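LacI family sugar-binding transcriptional regulator (Enterococcus faecalis V583, PDB 4RK0) probably acts as a DNA-binding transcription regulator of the LacI family, whose sugar-binding core holds alpha-D-ribofuranose in this crystal. Local coordinates at residues I41-D46 / T57-R62; F67-S72 / E81-K86; K154-E159 / V171-K176; E188-L193 / Y208-Y213. One frame throughout, in Å; residues are numbered along the deposited sequence.

All four contacts lay a helix on parallel strands of a sheet, two in each half of the core. Contacts 1 and 2 share the sheet that holds strands 39-44 and 66-69, and touch: R61 NH1 of contact 1 pairs with E81 OE2 of contact 2. Contacts 3 and 4 belong to the other sheet, on the far side of the chain's centre, and meet where I174 packs on L193 and Y208. Across the segments the chemistry is mostly aliphatic, with a cysteine in contact 1, a phenyl ring in contact 2 and a polar rim in contact 3. Contacts 1, 2 and 4 are buried, contact 3 partly so. Contact 1 also borders the second subunit, which bonds N44 and D46.

Contact 1 (I41-D46 / T57-R62); sequences ILCNAD and TELIRR. Unlike the reference sequence in segment 41-46: I41 (reference Met).
Next to C43, which meets L59 across the contact, N44 ND2 is gripped by two carboxylates: D46 OD1 at 2.8 Å, and E30 OE1 of the second subunit. The D46 bond is nearly straight (169°), arrives on the syn side of the carboxylate and lies close to the N44 amide plane. Strand 39-44 is the edge strand, within this chain, of the mixed N-terminal sheet in this LacI-type, periplasmic-binding-protein-like core. I41 pairs with an antiparallel strand of the second subunit, so the sheet runs on through the dimer. On the helix side, R61 and R62 fold back on the chain. R61 NH2 reaches T57 O at 2.9 Å from above the carbonyl plane, while R62 NE bonds E58 O at 3.1 Å along a more bent path. A type I turn spans L59 to R62, closed by R62 N to L59 O. L59 itself extends toward the strand, CG anti to the backbone N (chi1 -177°), and spreads its two methyls over alternate residues. CD2 lies against C43, too close as modelled for the separation to be trusted. On the other branch, L59 CD1 meets I41 CG2 at 3.9 Å.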
# COMPACT_ATOMS: atom_id res chain seq x y z
N ILE A 41 5.55 7.34 -14.83
CA ILE A 41 4.88 8.57 -14.39
C ILE A 41 3.64 8.16 -13.62
O ILE A 41 2.77 7.51 -14.17
CB ILE A 41 4.44 9.42 -15.61
CG1 ILE A 41 5.64 9.79 -16.49
CG2 ILE A 41 3.67 10.66 -15.17
CD1 ILE A 41 6.79 10.43 -15.77
N LEU A 42 3.56 8.52 -12.35
CA LEU A 42 2.50 8.00 -11.52
C LEU A 42 1.38 9.01 -11.38
O LEU A 42 1.61 10.14 -10.95
CB LEU A 42 3.02 7.62 -10.14
CG LEU A 42 1.92 7.07 -9.23
CD1 LEU A 42 1.47 5.70 -9.66
CD2 LEU A 42 2.44 7.07 -7.81
N CYS A 43 0.18 8.55 -11.66
CA CYS A 43 -1.01 9.36 -11.50
C CYS A 43 -2.10 8.55 -10.81
O CYS A 43 -2.82 7.78 -11.44
CB CYS A 43 -1.51 9.81 -12.86
SG CYS A 43 -3.03 10.83 -12.80
N ASN A 44 -2.24 8.73 -9.51
CA ASN A 44 -3.36 8.09 -8.84
C ASN A 44 -4.47 9.10 -8.71
O ASN A 44 -4.28 10.22 -8.21
CB ASN A 44 -2.97 7.47 -7.49
CG ASN A 44 -2.06 8.35 -6.69
OD1 ASN A 44 -0.93 8.60 -7.10
ND2 ASN A 44 -2.54 8.81 -5.54
N ALA A 45 -5.64 8.68 -9.16
CA ALA A 45 -6.74 9.60 -9.37
C ALA A 45 -7.28 10.19 -8.06
O ALA A 45 -7.77 11.32 -8.05
CB ALA A 45 -7.84 8.89 -10.13
N ASP A 46 -7.18 9.43 -6.96
CA ASP A 46 -7.72 9.88 -5.67
C ASP A 46 -7.09 11.18 -5.17
O ASP A 46 -7.73 11.94 -4.44
CB ASP A 46 -7.57 8.78 -4.59
CG ASP A 46 -6.12 8.57 -4.18
OD1 ASP A 46 -5.29 8.27 -5.05
OD2 ASP A 46 -5.80 8.73 -2.99
N THR A 57 -6.90 15.23 -16.84
CA THR A 57 -7.07 15.72 -18.21
C THR A 57 -5.80 16.38 -18.74
O THR A 57 -5.49 16.26 -19.93
CB THR A 57 -8.30 16.69 -18.33
OG1 THR A 57 -8.21 17.72 -17.34
CG2 THR A 57 -9.57 15.93 -18.14
N GLU A 58 -5.03 17.03 -17.89
CA GLU A 58 -3.77 17.62 -18.32
C GLU A 58 -2.67 16.57 -18.47
O GLU A 58 -1.79 16.69 -19.32
CB GLU A 58 -3.34 18.70 -17.33
CG GLU A 58 -2.62 19.88 -17.97
CD GLU A 58 -2.95 21.18 -17.27
OE1 GLU A 58 -3.04 21.19 -16.02
OE2 GLU A 58 -3.13 22.20 -17.97
N LEU A 59 -2.71 15.54 -17.64
CA LEU A 59 -1.71 14.49 -17.73
C LEU A 59 -1.90 13.67 -19.00
O LEU A 59 -0.94 13.42 -19.75
CB LEU A 59 -1.71 13.63 -16.48
CG LEU A 59 -0.62 12.54 -16.49
CD1 LEU A 59 0.75 13.11 -16.16
CD2 LEU A 59 -0.99 11.48 -15.51
N ILE A 60 -3.14 13.28 -19.28
CA ILE A 60 -3.40 12.48 -20.46
C ILE A 60 -2.98 13.22 -21.75
O ILE A 60 -2.84 12.58 -22.77
CB ILE A 60 -4.88 11.97 -20.51
CG1 ILE A 60 -5.02 10.71 -21.35
CG2 ILE A 60 -5.87 13.03 -21.01
CD1 ILE A 60 -4.66 9.45 -20.61
N ARG A 61 -2.73 14.53 -21.69
CA ARG A 61 -2.30 15.29 -22.87
C ARG A 61 -0.77 15.50 -22.98
O ARG A 61 -0.31 16.21 -23.87
CB ARG A 61 -3.00 16.66 -22.89
CG ARG A 61 -4.48 16.59 -23.13
CD ARG A 61 -5.16 17.94 -22.90
NE ARG A 61 -6.47 17.98 -23.54
CZ ARG A 61 -7.57 17.38 -23.08
NH1 ARG A 61 -8.70 17.49 -23.77
NH2 ARG A 61 -7.55 16.66 -21.95
N ARG A 62 0.01 14.95 -22.05
CA ARG A 62 1.46 15.02 -22.12
C ARG A 62 1.94 14.09 -23.20
O ARG A 62 1.29 13.07 -23.49
CB ARG A 62 2.12 14.55 -20.83
CG ARG A 62 1.67 15.24 -19.56
CD ARG A 62 1.67 16.75 -19.61
NE ARG A 62 1.13 17.21 -18.34
CZ ARG A 62 1.82 17.78 -17.35
NH1 ARG A 62 1.19 18.09 -16.24
NH2 ARG A 62 3.12 18.04 -17.47

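Contact 2 (F67-S72 / E81-K86); sequences FVIASS and ETLRAK
L83 is the single helix residue that meets F67 and I69, two alternate residues on the same face of strand 66-69. Its CB points at the strand but serves as a stalk; the touching is done further out. CG stands anti to the carbonyl carbon (chi1 -52°), and from there the two methyls part company. CD2 goes to the phenyl ring, 3.5 Å from F67 CD2 and equally close to F67 CE2, so it meets the ring bond between them about equally at both atoms. The leucine and the phenylalanine cross at about a right angle. CD1 bridges the two strand residues, 3.8 Å from F67 CD2 and 4.0 Å from I69 CD1. Here leucine and isoleucine come tip to tip, because I69 is stretched out toward the helix (chi2 165°). The leucine fork thus fits over both strand side chains at once, with no polar bond across the segments. F90, on the next strand, packs on both F67 and L83, and I60 and I74 close around I69. The helix makes a wider, pi-type turn at 81-84, just where L83 is presented. Strand 66-69, helix 76-86 and strand 90-93 follow one another as a beta-alpha-beta crossover, the repeating unit of the Rossmann-like N-terminal half of a type I periplasmic-binding-protein fold.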
# COMPACT_ATOMS: atom_id res chain seq x y z
N PHE A 67 0.71 4.95 -22.23
CA PHE A 67 -0.15 5.06 -21.04
C PHE A 67 -0.76 3.73 -20.64
O PHE A 67 -1.29 3.00 -21.46
CB PHE A 67 -1.35 6.03 -21.26
CG PHE A 67 -1.01 7.48 -21.10
CD1 PHE A 67 -0.86 8.03 -19.84
CD2 PHE A 67 -0.88 8.32 -22.21
CE1 PHE A 67 -0.55 9.38 -19.69
CE2 PHE A 67 -0.56 9.66 -22.06
CZ PHE A 67 -0.40 10.19 -20.80
N VAL A 68 -0.70 3.42 -19.34
CA VAL A 68 -1.50 2.34 -18.77
C VAL A 68 -2.68 3.00 -18.03
O VAL A 68 -2.43 3.83 -17.16
CB VAL A 68 -0.68 1.54 -17.71
CG1 VAL A 68 -1.51 0.42 -17.13
CG2 VAL A 68 0.61 1.00 -18.33
N ILE A 69 -3.89 2.60 -18.36
CA ILE A 69 -5.12 3.25 -17.87
C ILE A 69 -5.98 2.23 -17.14
O ILE A 69 -6.58 1.35 -17.72
CB ILE A 69 -5.93 4.00 -18.99
CG1 ILE A 69 -5.02 5.03 -19.68
CG2 ILE A 69 -7.15 4.67 -18.36
CD1 ILE A 69 -5.52 5.58 -21.00
N ALA A 70 -6.00 2.36 -15.81
CA ALA A 70 -6.73 1.46 -14.97
C ALA A 70 -7.93 2.16 -14.30
O ALA A 70 -8.62 1.53 -13.52
CB ALA A 70 -5.81 0.89 -13.88
N SER A 71 -8.13 3.46 -14.58
CA SER A 71 -9.18 4.27 -13.92
C SER A 71 -10.25 4.63 -14.95
O SER A 71 -9.92 5.01 -16.06
CB SER A 71 -8.54 5.56 -13.34
OG SER A 71 -9.50 6.56 -13.03
N SER A 72 -11.52 4.51 -14.56
CA SER A 72 -12.67 4.89 -15.42
C SER A 72 -12.88 6.40 -15.54
O SER A 72 -13.75 6.83 -16.30
CB SER A 72 -13.97 4.27 -14.87
OG SER A 72 -14.13 4.69 -13.52
N GLU A 81 -9.65 11.76 -28.62
CA GLU A 81 -9.17 13.08 -28.98
C GLU A 81 -7.71 13.38 -28.61
O GLU A 81 -7.12 14.31 -29.14
CB GLU A 81 -10.11 14.16 -28.42
CG GLU A 81 -9.99 14.45 -26.93
CD GLU A 81 -11.12 15.30 -26.39
OE1 GLU A 81 -12.16 15.45 -27.07
OE2 GLU A 81 -10.98 15.82 -25.26
N THR A 82 -7.12 12.59 -27.70
CA THR A 82 -5.76 12.83 -27.27
C THR A 82 -4.82 11.75 -27.80
O THR A 82 -3.93 12.02 -28.60
CB THR A 82 -5.67 12.89 -25.74
OG1 THR A 82 -6.23 11.69 -25.18
CG2 THR A 82 -6.43 14.09 -25.19
N LEU A 83 -5.03 10.51 -27.35
CA LEU A 83 -4.08 9.45 -27.61
C LEU A 83 -4.26 8.81 -28.99
O LEU A 83 -3.28 8.56 -29.67
CB LEU A 83 -4.18 8.37 -26.53
CG LEU A 83 -4.08 8.80 -25.06
CD1 LEU A 83 -4.05 7.53 -24.20
CD2 LEU A 83 -2.85 9.65 -24.77
N ARG A 84 -5.49 8.47 -29.39
CA ARG A 84 -5.67 7.89 -30.74
C ARG A 84 -5.35 8.92 -31.80
O ARG A 84 -4.76 8.59 -32.82
CB ARG A 84 -7.07 7.33 -30.97
CG ARG A 84 -7.26 5.89 -30.53
CD ARG A 84 -8.74 5.57 -30.42
NE ARG A 84 -9.00 4.17 -30.09
CZ ARG A 84 -9.76 3.75 -29.08
NH1 ARG A 84 -10.39 4.61 -28.27
NH2 ARG A 84 -9.91 2.44 -28.88
N ALA A 85 -5.74 10.17 -31.56
CA ALA A 85 -5.44 11.26 -32.48
C ALA A 85 -3.95 11.53 -32.60
O ALA A 85 -3.48 11.96 -33.64
CB ALA A 85 -6.17 12.52 -32.05
N LYS A 86 -3.18 11.27 -31.54
CA LYS A 86 -1.73 11.56 -31.57
C LYS A 86 -0.90 10.29 -31.80
O LYS A 86 0.33 10.35 -31.85
CB LYS A 86 -1.29 12.27 -30.29
CG LYS A 86 -1.83 13.69 -30.13
CD LYS A 86 -1.78 14.18 -28.69
CE LYS A 86 -0.36 14.34 -28.17
NZ LYS A 86 -0.37 14.69 -26.72

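Contact 3 (K154-E159 / V171-K176); sequences KVQLIE and VPEILK
Strand 154-159 and helix 171-175 run nearly antiparallel, 158° between their directions and 9.8 Å between axes at closest approach, with the CA atoms of I158 and E173 facing each other 8.0 Å apart. I158 does most of the work. Its CG1 branch is anti to the carbonyl carbon and continues extended (chi2 173°), which drives CD1 toward the helix as the leading atom. That methyl lands where E173 joins I174: it is 3.5 Å from I174 CG1, 4.0 Å from I174 N and 4.2 Å from E173 CB. The two isoleucines meet at a slant. I174 CD1, at the end of the same branch, packs on L193, and I174 CG2 on Y208, while I158 also leans on I129 of the neighbouring strand. Toward the outer margin the contact becomes polar. The E173 chain bends at chi2 and turns its carboxylate toward the Q156 amide, but OE1 stays 4.4 Å from Q156 NE2, too long for a hydrogen bond. The helix is kinked at P172 and E173, whose N atoms make no bond to the turn before. This is the strand-to-helix half of a beta-alpha-beta crossover from edge strand 154-159, passing over strand 127-132 to strand 181-184, as in the doubly wound, Rossmann-like C-terminal sheet of the periplasmic-binding-protein fold.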
# COMPACT_ATOMS: atom_id res chain seq x y z
N LYS A 154 -31.31 -16.55 -1.13
CA LYS A 154 -31.62 -15.13 -0.85
C LYS A 154 -30.33 -14.33 -0.76
O LYS A 154 -29.43 -14.67 0.02
CB LYS A 154 -32.43 -15.01 0.44
CG LYS A 154 -33.78 -15.72 0.35
CD LYS A 154 -34.19 -16.39 1.66
CE LYS A 154 -35.51 -17.14 1.51
NZ LYS A 154 -35.96 -17.73 2.80
N VAL A 155 -30.22 -13.31 -1.60
CA VAL A 155 -29.08 -12.41 -1.64
C VAL A 155 -29.55 -10.99 -1.39
O VAL A 155 -30.50 -10.54 -2.03
CB VAL A 155 -28.42 -12.40 -3.02
CG1 VAL A 155 -27.19 -11.49 -3.02
CG2 VAL A 155 -28.07 -13.80 -3.48
N GLN A 156 -28.90 -10.29 -0.46
CA GLN A 156 -29.11 -8.89 -0.29
C GLN A 156 -27.85 -8.09 -0.56
O GLN A 156 -26.73 -8.48 -0.22
CB GLN A 156 -29.67 -8.60 1.11
CG GLN A 156 -29.83 -7.11 1.41
CD GLN A 156 -30.54 -6.84 2.72
OE1 GLN A 156 -31.16 -7.73 3.32
NE2 GLN A 156 -30.45 -5.60 3.19
N LEU A 157 -28.07 -6.96 -1.19
CA LEU A 157 -27.03 -6.03 -1.62
C LEU A 157 -26.94 -4.89 -0.62
O LEU A 157 -27.94 -4.23 -0.33
CB LEU A 157 -27.39 -5.49 -3.00
CG LEU A 157 -26.35 -4.62 -3.68
CD1 LEU A 157 -25.06 -5.39 -3.85
CD2 LEU A 157 -26.87 -4.14 -5.03
N ILE A 158 -25.75 -4.65 -0.07
CA ILE A 158 -25.50 -3.41 0.68
C ILE A 158 -24.44 -2.60 -0.02
O ILE A 158 -23.36 -3.11 -0.28
CB ILE A 158 -25.11 -3.67 2.15
CG1 ILE A 158 -26.28 -4.32 2.89
CG2 ILE A 158 -24.67 -2.36 2.82
CD1 ILE A 158 -25.96 -4.78 4.29
N GLU A 159 -24.77 -1.36 -0.37
CA GLU A 159 -23.81 -0.48 -1.04
C GLU A 159 -23.07 0.34 -0.03
O GLU A 159 -23.63 0.82 0.97
CB GLU A 159 -24.50 0.41 -2.08
CG GLU A 159 -25.26 -0.40 -3.11
CD GLU A 159 -26.05 0.43 -4.09
OE1 GLU A 159 -26.68 1.42 -3.67
OE2 GLU A 159 -26.05 0.09 -5.28
N VAL A 171 -21.47 -2.29 8.69
CA VAL A 171 -21.74 -3.28 9.71
C VAL A 171 -23.08 -3.07 10.43
O VAL A 171 -23.82 -4.03 10.65
CB VAL A 171 -20.54 -3.47 10.66
CG1 VAL A 171 -20.93 -4.37 11.83
CG2 VAL A 171 -19.35 -4.05 9.90
N PRO A 172 -23.43 -1.82 10.73
CA PRO A 172 -24.74 -1.62 11.39
C PRO A 172 -25.93 -2.16 10.58
O PRO A 172 -26.83 -2.79 11.13
CB PRO A 172 -24.81 -0.09 11.59
CG PRO A 172 -23.37 0.33 11.69
CD PRO A 172 -22.56 -0.63 10.84
N GLU A 173 -25.93 -1.95 9.27
CA GLU A 173 -27.01 -2.46 8.46
C GLU A 173 -27.00 -3.99 8.42
O GLU A 173 -28.03 -4.65 8.54
CB GLU A 173 -26.98 -1.85 7.05
CG GLU A 173 -27.98 -0.72 6.83
CD GLU A 173 -29.34 -1.23 6.37
OE1 GLU A 173 -29.38 -1.99 5.37
OE2 GLU A 173 -30.35 -0.88 7.02
N ILE A 174 -25.82 -4.58 8.30
CA ILE A 174 -25.74 -6.06 8.29
C ILE A 174 -26.31 -6.69 9.55
O ILE A 174 -26.98 -7.74 9.51
CB ILE A 174 -24.28 -6.51 8.13
CG1 ILE A 174 -23.76 -6.08 6.75
CG2 ILE A 174 -24.16 -8.01 8.29
CD1 ILE A 174 -22.26 -6.07 6.63
N LEU A 175 -26.04 -6.06 10.69
CA LEU A 175 -26.52 -6.58 11.95
C LEU A 175 -28.04 -6.59 12.09
O LEU A 175 -28.58 -7.33 12.89
CB LEU A 175 -25.88 -5.81 13.09
CG LEU A 175 -24.36 -5.96 13.21
CD1 LEU A 175 -23.92 -5.05 14.35
CD2 LEU A 175 -23.93 -7.41 13.44
N LYS A 176 -28.73 -5.78 11.28
CA LYS A 176 -30.18 -5.78 11.24
C LYS A 176 -30.77 -6.92 10.40
O LYS A 176 -31.97 -7.12 10.44
CB LYS A 176 -30.70 -4.44 10.70
CG LYS A 176 -30.58 -3.28 11.68
CD LYS A 176 -31.08 -2.00 11.05
CE LYS A 176 -31.21 -0.87 12.06
NZ LYS A 176 -29.88 -0.36 12.47

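Contact 4 (E188-L193 / Y208-Y213); sequences EIAFGL and YSIIGY
I210 stands up from its strand toward helix 187-199 with its two branches turned to different helix residues, A190 and L193. CG2 is anti to the backbone N and points to A190, ending 4.4 Å from A190 CB. The other branch leaves anti to the carbonyl carbon (chi1 -57°) and continues extended, bringing I210 CD1 to 4.1 Å from L193 CB. Only the root of L193 is touched here: its own chain runs on past the isoleucine, and L193 also packs on V171 and I182. Y194 and L197 take in I210 further along, so the isoleucine lies against the helix face formed by residues 190, 193, 194 and 197. Two residues on in the strand direction the spacing changes. G212, with no side chain, lets the chain come in close, and the CA atoms of A190 and G212 are only 5.8 Å apart; A190 CB lies 4.5 Å from G212 CA. The interface is buried, and no hydrogen bond crosses between the segments; nearby, I210 O bonds S269 OG, and I189 N bonds OD1 of N186, a ribose-pocket residue. Strand 181-184, helix 187-199 and strand 209-211 form a beta-alpha-beta crossover whose last strand leads into D214 of the ribose pocket, the usual siting of ligand residues just past the strand ends in periplasmic-binding-protein folds.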
# COMPACT_ATOMS: atom_id res chain seq x y z
N GLU A 188 -10.29 -5.03 1.09
CA GLU A 188 -10.38 -3.83 1.94
C GLU A 188 -11.77 -3.68 2.59
O GLU A 188 -11.87 -3.42 3.79
CB GLU A 188 -10.03 -2.57 1.13
CG GLU A 188 -8.57 -2.49 0.74
CD GLU A 188 -8.03 -1.07 0.69
OE1 GLU A 188 -8.71 -0.17 0.16
OE2 GLU A 188 -6.90 -0.83 1.17
N ILE A 189 -12.84 -3.88 1.83
CA ILE A 189 -14.17 -3.94 2.46
C ILE A 189 -14.24 -5.00 3.56
O ILE A 189 -14.85 -4.76 4.62
CB ILE A 189 -15.27 -4.22 1.44
CG1 ILE A 189 -15.43 -2.98 0.57
CG2 ILE A 189 -16.59 -4.55 2.12
CD1 ILE A 189 -16.46 -3.09 -0.55
N ALA A 190 -13.73 -6.19 3.28
CA ALA A 190 -13.72 -7.28 4.23
C ALA A 190 -13.00 -6.89 5.53
O ALA A 190 -13.44 -7.25 6.63
CB ALA A 190 -13.03 -8.49 3.64
N PHE A 191 -11.86 -6.22 5.39
CA PHE A 191 -11.14 -5.77 6.60
C PHE A 191 -12.00 -4.81 7.42
O PHE A 191 -11.98 -4.84 8.68
CB PHE A 191 -9.78 -5.15 6.29
CG PHE A 191 -8.85 -6.05 5.53
CD1 PHE A 191 -8.93 -7.45 5.64
CD2 PHE A 191 -7.92 -5.50 4.67
CE1 PHE A 191 -8.09 -8.27 4.91
CE2 PHE A 191 -7.09 -6.32 3.93
CZ PHE A 191 -7.18 -7.71 4.06
N GLY A 192 -12.79 -4.01 6.75
CA GLY A 192 -13.69 -3.07 7.42
C GLY A 192 -14.76 -3.78 8.20
O GLY A 192 -15.05 -3.43 9.33
N LEU A 193 -15.36 -4.78 7.56
CA LEU A 193 -16.28 -5.71 8.20
C LEU A 193 -15.72 -6.34 9.46
O LEU A 193 -16.40 -6.34 10.51
CB LEU A 193 -16.73 -6.80 7.22
CG LEU A 193 -17.48 -6.31 5.97
CD1 LEU A 193 -17.77 -7.47 5.03
CD2 LEU A 193 -18.75 -5.64 6.35
N TYR A 208 -20.53 -14.83 11.59
CA TYR A 208 -20.60 -14.52 10.17
C TYR A 208 -19.44 -15.13 9.43
O TYR A 208 -18.32 -15.05 9.88
CB TYR A 208 -20.58 -13.03 9.92
CG TYR A 208 -21.78 -12.30 10.42
CD1 TYR A 208 -21.82 -11.80 11.72
CD2 TYR A 208 -22.89 -12.09 9.61
CE1 TYR A 208 -22.93 -11.13 12.19
CE2 TYR A 208 -24.00 -11.40 10.08
CZ TYR A 208 -24.01 -10.91 11.37
OH TYR A 208 -25.09 -10.23 11.86
N SER A 209 -19.77 -15.75 8.30
CA SER A 209 -18.81 -16.26 7.35
C SER A 209 -18.59 -15.14 6.38
O SER A 209 -19.57 -14.54 5.90
CB SER A 209 -19.37 -17.51 6.63
OG SER A 209 -19.28 -18.67 7.43
N ILE A 210 -17.32 -14.84 6.11
CA ILE A 210 -16.95 -13.82 5.17
C ILE A 210 -15.96 -14.33 4.14
O ILE A 210 -14.97 -14.96 4.48
CB ILE A 210 -16.29 -12.62 5.88
CG1 ILE A 210 -17.25 -12.08 6.95
CG2 ILE A 210 -15.87 -11.55 4.88
CD1 ILE A 210 -16.74 -10.91 7.77
N ILE A 211 -16.23 -13.97 2.88
CA ILE A 211 -15.29 -14.19 1.78
C ILE A 211 -15.03 -12.85 1.09
O ILE A 211 -15.98 -12.09 0.77
CB ILE A 211 -15.81 -15.23 0.74
CG1 ILE A 211 -14.79 -15.41 -0.41
CG2 ILE A 211 -17.15 -14.82 0.16
CD1 ILE A 211 -14.98 -16.73 -1.15
N GLY A 212 -13.75 -12.59 0.86
CA GLY A 212 -13.26 -11.41 0.24
C GLY A 212 -12.97 -11.53 -1.24
O GLY A 212 -13.35 -12.50 -1.88
N TYR A 213 -12.25 -10.54 -1.78
CA TYR A 213 -11.77 -10.58 -3.13
C TYR A 213 -10.45 -9.81 -3.31
O TYR A 213 -10.33 -8.64 -2.94
CB TYR A 213 -12.86 -10.04 -4.05
CG TYR A 213 -12.81 -10.58 -5.47
CD1 TYR A 213 -11.84 -10.16 -6.38
CD2 TYR A 213 -13.76 -11.49 -5.92
CE1 TYR A 213 -11.79 -10.66 -7.68
CE2 TYR A 213 -13.74 -11.95 -7.24
CZ TYR A 213 -12.74 -11.54 -8.10
OH TYR A 213 -12.67 -12.02 -9.40